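Local coordinates for encapsulated ferritin-like protein (Haliangium ochraceum, PDB 5N5F), which oxidises Fe(2+) to Fe(3+) as ferroxidase cargo of an encapsulin nanocompartment, in which the mineralised iron is deposited, at residues 9-12 and 18-21; 29-34 and 62-67; 70-73 and 78-81. All coordinates share one frame; numbering follows the deposited sequence.

Contact 1: residues 9-12 and 18-21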
# COMPACT_ATOMS: atom_id res chain seq x y z
N GLU B 9 13.99 -12.01 -2.11
CA GLU B 9 14.55 -13.25 -2.61
C GLU B 9 14.45 -14.29 -1.51
O GLU B 9 14.31 -13.95 -0.33
CB GLU B 9 16.01 -13.08 -3.03
CG GLU B 9 16.23 -12.09 -4.17
CD GLU B 9 15.68 -12.59 -5.50
OE1 GLU B 9 15.27 -13.77 -5.56
OE2 GLU B 9 15.65 -11.81 -6.47
N PRO B 10 14.50 -15.58 -1.86
CA PRO B 10 14.50 -16.61 -0.82
C PRO B 10 15.79 -16.58 -0.00
O PRO B 10 16.87 -16.31 -0.53
CB PRO B 10 14.37 -17.92 -1.61
CG PRO B 10 14.85 -17.59 -2.97
CD PRO B 10 14.49 -16.15 -3.21
N ALA B 11 15.65 -16.86 1.29
CA ALA B 11 16.76 -16.68 2.22
C ALA B 11 17.90 -17.66 1.95
O ALA B 11 19.07 -17.31 2.09
CB ALA B 11 16.27 -16.83 3.66
N GLU B 12 17.57 -18.90 1.57
CA GLU B 12 18.61 -19.90 1.33
C GLU B 12 19.59 -19.44 0.26
O GLU B 12 20.76 -19.85 0.28
CB GLU B 12 17.98 -21.24 0.95
CG GLU B 12 16.86 -21.14 -0.07
CD GLU B 12 15.48 -21.11 0.57
OE1 GLU B 12 14.90 -22.20 0.77
OE2 GLU B 12 15.00 -20.01 0.90
N THR B 18 24.46 -10.87 3.81
CA THR B 18 23.45 -10.09 3.12
C THR B 18 22.21 -9.90 3.98
O THR B 18 21.64 -8.80 4.05
CB THR B 18 23.08 -10.76 1.80
OG1 THR B 18 24.23 -10.81 0.95
CG2 THR B 18 21.97 -10.00 1.08
N LYS B 19 21.77 -10.97 4.66
CA LYS B 19 20.56 -10.88 5.47
C LYS B 19 20.77 -9.99 6.69
O LYS B 19 19.87 -9.23 7.06
CB LYS B 19 20.11 -12.28 5.88
CG LYS B 19 19.74 -13.17 4.71
CD LYS B 19 18.78 -14.28 5.11
CE LYS B 19 19.47 -15.38 5.89
NZ LYS B 19 20.03 -16.42 5.00
N ASN B 20 21.94 -10.07 7.32
CA ASN B 20 22.23 -9.17 8.44
C ASN B 20 22.38 -7.73 7.96
O ASN B 20 22.00 -6.80 8.68
CB ASN B 20 23.49 -9.63 9.17
CG ASN B 20 23.26 -10.89 9.97
OD1 ASN B 20 22.22 -11.07 10.60
ND2 ASN B 20 24.25 -11.79 9.95
N MET B 21 22.93 -7.53 6.77
CA MET B 21 22.98 -6.19 6.20
C MET B 21 21.58 -5.67 5.89
O MET B 21 21.30 -4.48 6.05
CB MET B 21 23.83 -6.20 4.93
CG MET B 21 24.23 -4.82 4.43
SD MET B 21 25.23 -3.87 5.60
CE MET B 21 26.49 -5.05 6.06
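Lys19, near the start of helix 16-44, reaches back to Ala11 in the loop that leads into that helix and holds it by one hydrogen bond and one patch of methylene on methyl. The tight part is apolar and small: CD of Lys19 lies 3.9 Å from CB of Ala11, with CE next to it. Beyond this point the lysine chain turns sharply twice, at chi3 (-75°) and again at chi4, and hooks past the methyl group, bringing its amine to the backbone. There NZ of Lys19 meets O of Ala11 at 3.2 Å. The approach is not along a lone pair, since the nitrogen sits 51° above the carbonyl plane; the bond is probably governed more by charge than by direction. Lysine suits the place because its long, flexible chain spans the 7.7 Å between CA of Lys19 and CA of Ala11, while alanine offers only a methyl for it to bend around. The same amine has weaker partners in the backbone of Leu14 and, at long range, the carboxylate of Glu16. With a leucine in its place, the carbonyl of Ala11 would probably lose its ammonium partner and the loop this polar tie to the helix. The other side is loose: Pro10 and Glu12 are exposed, and only 90 Å² is buried between 9-12 and 18-21. Other copies of the protein also hold this region: Glu9 forms a salt bridge with Arg23 of the fourth subunit and Thr18 a hydrogen bond with Asp43 of the second. The arrangement is that of an arm folded back on the first turn of helix 16-44, in the N-terminal, EncFtn-like part of the longer protein, where subunits of the decameric ring meet.

Contact 2: residues 29-34 and 62-67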
# COMPACT_ATOMS: atom_id res chain seq x y z
N ILE B 29 17.01 2.84 7.69
CA ILE B 29 15.94 3.49 6.94
C ILE B 29 14.82 3.93 7.87
O ILE B 29 14.35 5.07 7.81
CB ILE B 29 15.44 2.56 5.83
CG1 ILE B 29 16.45 2.51 4.68
CG2 ILE B 29 14.07 3.00 5.31
CD1 ILE B 29 16.23 1.38 3.71
N GLU B 30 14.38 3.03 8.75
CA GLU B 30 13.27 3.37 9.64
C GLU B 30 13.64 4.52 10.56
O GLU B 30 12.81 5.39 10.86
CB GLU B 30 12.87 2.14 10.46
CG GLU B 30 12.22 1.05 9.64
CD GLU B 30 12.12 -0.26 10.40
OE1 GLU B 30 12.40 -0.26 11.61
OE2 GLU B 30 11.76 -1.28 9.77
N GLU B 31 14.89 4.56 11.03
CA GLU B 31 15.32 5.65 11.89
C GLU B 31 15.39 6.96 11.13
O GLU B 31 14.99 8.01 11.65
CB GLU B 31 16.67 5.30 12.53
CG GLU B 31 16.55 4.21 13.60
CD GLU B 31 17.82 3.40 13.79
OE1 GLU B 31 18.75 3.52 12.96
OE2 GLU B 31 17.89 2.64 14.78
N LEU B 32 15.87 6.93 9.88
CA LEU B 32 15.89 8.15 9.08
C LEU B 32 14.48 8.64 8.77
O LEU B 32 14.26 9.86 8.67
CB LEU B 32 16.66 7.91 7.78
CG LEU B 32 18.17 7.65 7.94
CD1 LEU B 32 18.78 7.25 6.62
CD2 LEU B 32 18.87 8.88 8.51
N GLU B 33 13.52 7.73 8.62
CA GLU B 33 12.14 8.16 8.41
C GLU B 33 11.59 8.87 9.64
O GLU B 33 10.90 9.89 9.53
CB GLU B 33 11.28 6.96 8.02
CG GLU B 33 11.59 6.43 6.63
CD GLU B 33 10.80 5.18 6.28
OE1 GLU B 33 10.08 4.65 7.15
OE2 GLU B 33 10.90 4.73 5.11
N ALA B 34 11.91 8.35 10.83
CA ALA B 34 11.51 9.02 12.06
C ALA B 34 12.08 10.43 12.13
O ALA B 34 11.42 11.36 12.61
CB ALA B 34 11.96 8.20 13.27
N VAL B 62 18.39 10.17 15.33
CA VAL B 62 19.64 10.41 14.61
C VAL B 62 20.76 9.57 15.23
O VAL B 62 21.52 8.90 14.52
CB VAL B 62 20.00 11.91 14.63
CG1 VAL B 62 21.35 12.15 13.94
CG2 VAL B 62 18.92 12.73 13.96
N GLU B 63 20.87 9.61 16.56
CA GLU B 63 21.90 8.83 17.24
C GLU B 63 21.77 7.35 16.93
O GLU B 63 22.77 6.65 16.75
CB GLU B 63 21.83 9.07 18.75
CG GLU B 63 22.92 8.36 19.54
CD GLU B 63 23.01 8.83 20.98
OE1 GLU B 63 22.10 9.57 21.42
OE2 GLU B 63 23.99 8.47 21.67
N HIS B 64 20.53 6.85 16.86
CA HIS B 64 20.33 5.45 16.52
C HIS B 64 20.77 5.17 15.09
O HIS B 64 21.39 4.13 14.81
CB HIS B 64 18.86 5.07 16.71
CG HIS B 64 18.41 5.15 18.14
ND1 HIS B 64 17.11 4.86 18.53
CD2 HIS B 64 19.07 5.48 19.27
CE1 HIS B 64 17.00 5.01 19.83
NE2 HIS B 64 18.18 5.38 20.31
N ALA B 65 20.47 6.09 14.17
CA ALA B 65 20.86 5.92 12.77
C ALA B 65 22.37 5.84 12.62
O ALA B 65 22.88 5.00 11.87
CB ALA B 65 20.30 7.08 11.94
N MET B 66 23.10 6.72 13.31
CA MET B 66 24.55 6.74 13.17
C MET B 66 25.21 5.57 13.89
O MET B 66 26.29 5.13 13.48
CB MET B 66 25.10 8.07 13.68
CG MET B 66 24.57 9.29 12.92
SD MET B 66 24.92 9.26 11.15
CE MET B 66 23.42 8.53 10.48
N MET B 67 24.59 5.06 14.95
CA MET B 67 25.05 3.81 15.54
C MET B 67 24.92 2.67 14.55
O MET B 67 25.86 1.89 14.34
CB MET B 67 24.25 3.49 16.81
CG MET B 67 24.56 4.39 18.00
SD MET B 67 23.35 4.24 19.34
CE MET B 67 23.53 2.52 19.77
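The carboxylate of Glu31 lies against the backbone and CB atoms of His64 and Ala65 on the facing helix. OE1 of Glu31 comes to 3.2 Å from CA of Ala65, and OE2 of Glu31 to 3.3 Å from CB of His64. Near OE1 lie also the amide N of Ala65, whose N-H does not aim at it, and O of His64, itself an acceptor, so neither makes a bond. Glu31 has CG beside its own backbone N (chi1 -72°) and a chain extended beyond it, which carries the carboxylate across the gap. It crosses the imidazole side chain at about a right angle, and carboxylate and ring planes stand 57° apart; the ring itself leads away from the contact. Beside the carboxylate, CD2 of Leu32 touches CB of Ala65 at 4.1 Å, a light apolar contact. Alanine suits the crossing because its methyl is small enough for CA of Glu31 and CA of Ala65 to approach to 5.6 Å. The axes of 29-34 and 62-67 run antiparallel, at 156°, and pass 8.6 Å apart.

In the next layer, Thr68 is well placed to position the carboxylate: its hydroxyl lies within hydrogen-bonding distance of both OE1 of Glu31 and the carbonyl of His64, bridging them. The ring has its polar partner on another chain, NE2 of His64 bonding to OE1 of Glu60 of the third subunit, while Tyr38 of that subunit packs on Glu31.

Glu31, Glu61 and His64 are, by similarity, ligands of two iron ions, and Glu61 of the same chain touches Glu31, whereas Glu61 of the third subunit touches His64. Oxygen and nitrogen donors thus gather at a subunit interface, consistent with a ferroxidase centre completed only when two chains associate.

Contact 3: residues 70-73 and 78-81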
# COMPACT_ATOMS: atom_id res chain seq x y z
N GLU B 70 27.46 3.00 11.64
CA GLU B 70 28.80 2.57 12.01
C GLU B 70 28.92 1.05 11.99
O GLU B 70 29.96 0.51 11.61
CB GLU B 70 29.18 3.13 13.38
CG GLU B 70 30.53 2.64 13.93
CD GLU B 70 31.71 3.03 13.06
OE1 GLU B 70 31.51 3.78 12.08
OE2 GLU B 70 32.84 2.60 13.36
N TRP B 71 27.86 0.35 12.42
CA TRP B 71 27.89 -1.11 12.31
C TRP B 71 28.00 -1.54 10.86
O TRP B 71 28.79 -2.43 10.52
CB TRP B 71 26.64 -1.70 12.95
CG TRP B 71 26.66 -3.20 12.99
CD1 TRP B 71 27.05 -3.98 14.04
CD2 TRP B 71 26.30 -4.09 11.94
NE1 TRP B 71 26.95 -5.31 13.71
CE2 TRP B 71 26.49 -5.40 12.42
CE3 TRP B 71 25.82 -3.91 10.64
CZ2 TRP B 71 26.22 -6.53 11.64
CZ3 TRP B 71 25.56 -5.03 9.87
CH2 TRP B 71 25.76 -6.32 10.37
N ILE B 72 27.22 -0.91 9.97
CA ILE B 72 27.32 -1.20 8.55
C ILE B 72 28.73 -0.93 8.04
O ILE B 72 29.29 -1.73 7.28
CB ILE B 72 26.27 -0.39 7.77
CG1 ILE B 72 24.86 -0.86 8.15
CG2 ILE B 72 26.49 -0.50 6.26
CD1 ILE B 72 23.76 0.00 7.59
N ARG B 73 29.32 0.20 8.44
CA ARG B 73 30.62 0.58 7.90
C ARG B 73 31.69 -0.45 8.26
O ARG B 73 32.60 -0.71 7.47
CB ARG B 73 31.03 1.96 8.41
CG ARG B 73 32.32 2.49 7.77
CD ARG B 73 32.95 3.59 8.60
NE ARG B 73 33.49 3.07 9.85
CZ ARG B 73 34.71 2.54 9.99
NH1 ARG B 73 35.53 2.45 8.96
NH2 ARG B 73 35.10 2.10 11.18
N VAL B 78 32.50 -1.16 0.85
CA VAL B 78 32.05 -0.08 -0.02
C VAL B 78 31.53 1.10 0.79
O VAL B 78 31.78 2.26 0.45
CB VAL B 78 31.01 -0.60 -1.03
CG1 VAL B 78 29.74 -1.07 -0.33
CG2 VAL B 78 30.69 0.48 -2.05
N PHE B 79 30.80 0.83 1.88
CA PHE B 79 30.38 1.92 2.76
C PHE B 79 31.59 2.61 3.38
O PHE B 79 31.63 3.84 3.49
CB PHE B 79 29.44 1.40 3.85
CG PHE B 79 27.98 1.53 3.52
CD1 PHE B 79 27.33 0.55 2.78
CD2 PHE B 79 27.25 2.62 3.95
CE1 PHE B 79 25.98 0.67 2.47
CE2 PHE B 79 25.90 2.75 3.65
CZ PHE B 79 25.27 1.77 2.91
N ASP B 80 32.59 1.83 3.80
CA ASP B 80 33.79 2.41 4.38
C ASP B 80 34.48 3.34 3.39
O ASP B 80 34.79 4.49 3.71
CB ASP B 80 34.73 1.30 4.83
CG ASP B 80 35.96 1.82 5.56
OD1 ASP B 80 35.81 2.72 6.43
OD2 ASP B 80 37.07 1.34 5.26
N ALA B 81 34.70 2.86 2.17
CA ALA B 81 35.42 3.65 1.17
C ALA B 81 34.71 4.96 0.88
O ALA B 81 35.31 6.04 0.94
CB ALA B 81 35.61 2.83 -0.11
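Arg73 is shared between two carboxylates, that of Glu70 one turn earlier on its own helix and that of Asp80 on the next, and the link to Asp80 is oddly short and bent. NH1 of Arg73 stands 2.6 Å from OD1 of Asp80 with an N-H...O angle of 138°. OD1 lies in the guanidinium plane, yet the nitrogen approaches from above the plane of the carboxylate. The grip on Glu70 is more regular: side-on, NE of Arg73 is 3.1 Å from OE1 of Glu70, and NH2 of Arg73 bonds to OE2 of Glu70. The bend at chi3 (69°) turns the guanidinium to lie between the two acids, and all three bonds leave near its plane; such a network is likely to hold the group against rotation. Arginine suits the place because its flat head has an edge for each acid.

On the buried side, CG2 of Ile72 sits over the centre of the Phe79 ring, 3.7 Å from its centroid and 12° off the normal, a CH-pi contact for which a branched aliphatic side chain is well shaped. Outside the pair, Arg84 binds the other oxygen of Asp80, and Phe79 packs on Val62 of the second subunit. Polar on one side, apolar on the other, this compact junction of consecutive helices is where helix 77-86 turns sharply away from the EncFtn hairpin.

In the fold
From the N terminus, contact 1 closes the short loop that leads into helix 16-44. Contact 2 then closes the hairpin, joining helices 16-44 and 48-75 near the middle of their lengths, with its centre about 4 Å from the centre of the chain. Contact 3 closes the brief break between helices 48-75 and 77-86. The three follow in series, so none nests in or crosses another, but the hairpin brings the ends together: Met21 of contact 1 packs on Trp71 and Ile72 of contact 3. Contacts 1 and 2 share the first helix, contacts 2 and 3 the second, and all three reach the second subunit, tying arm, hairpin and third helix into the decamer.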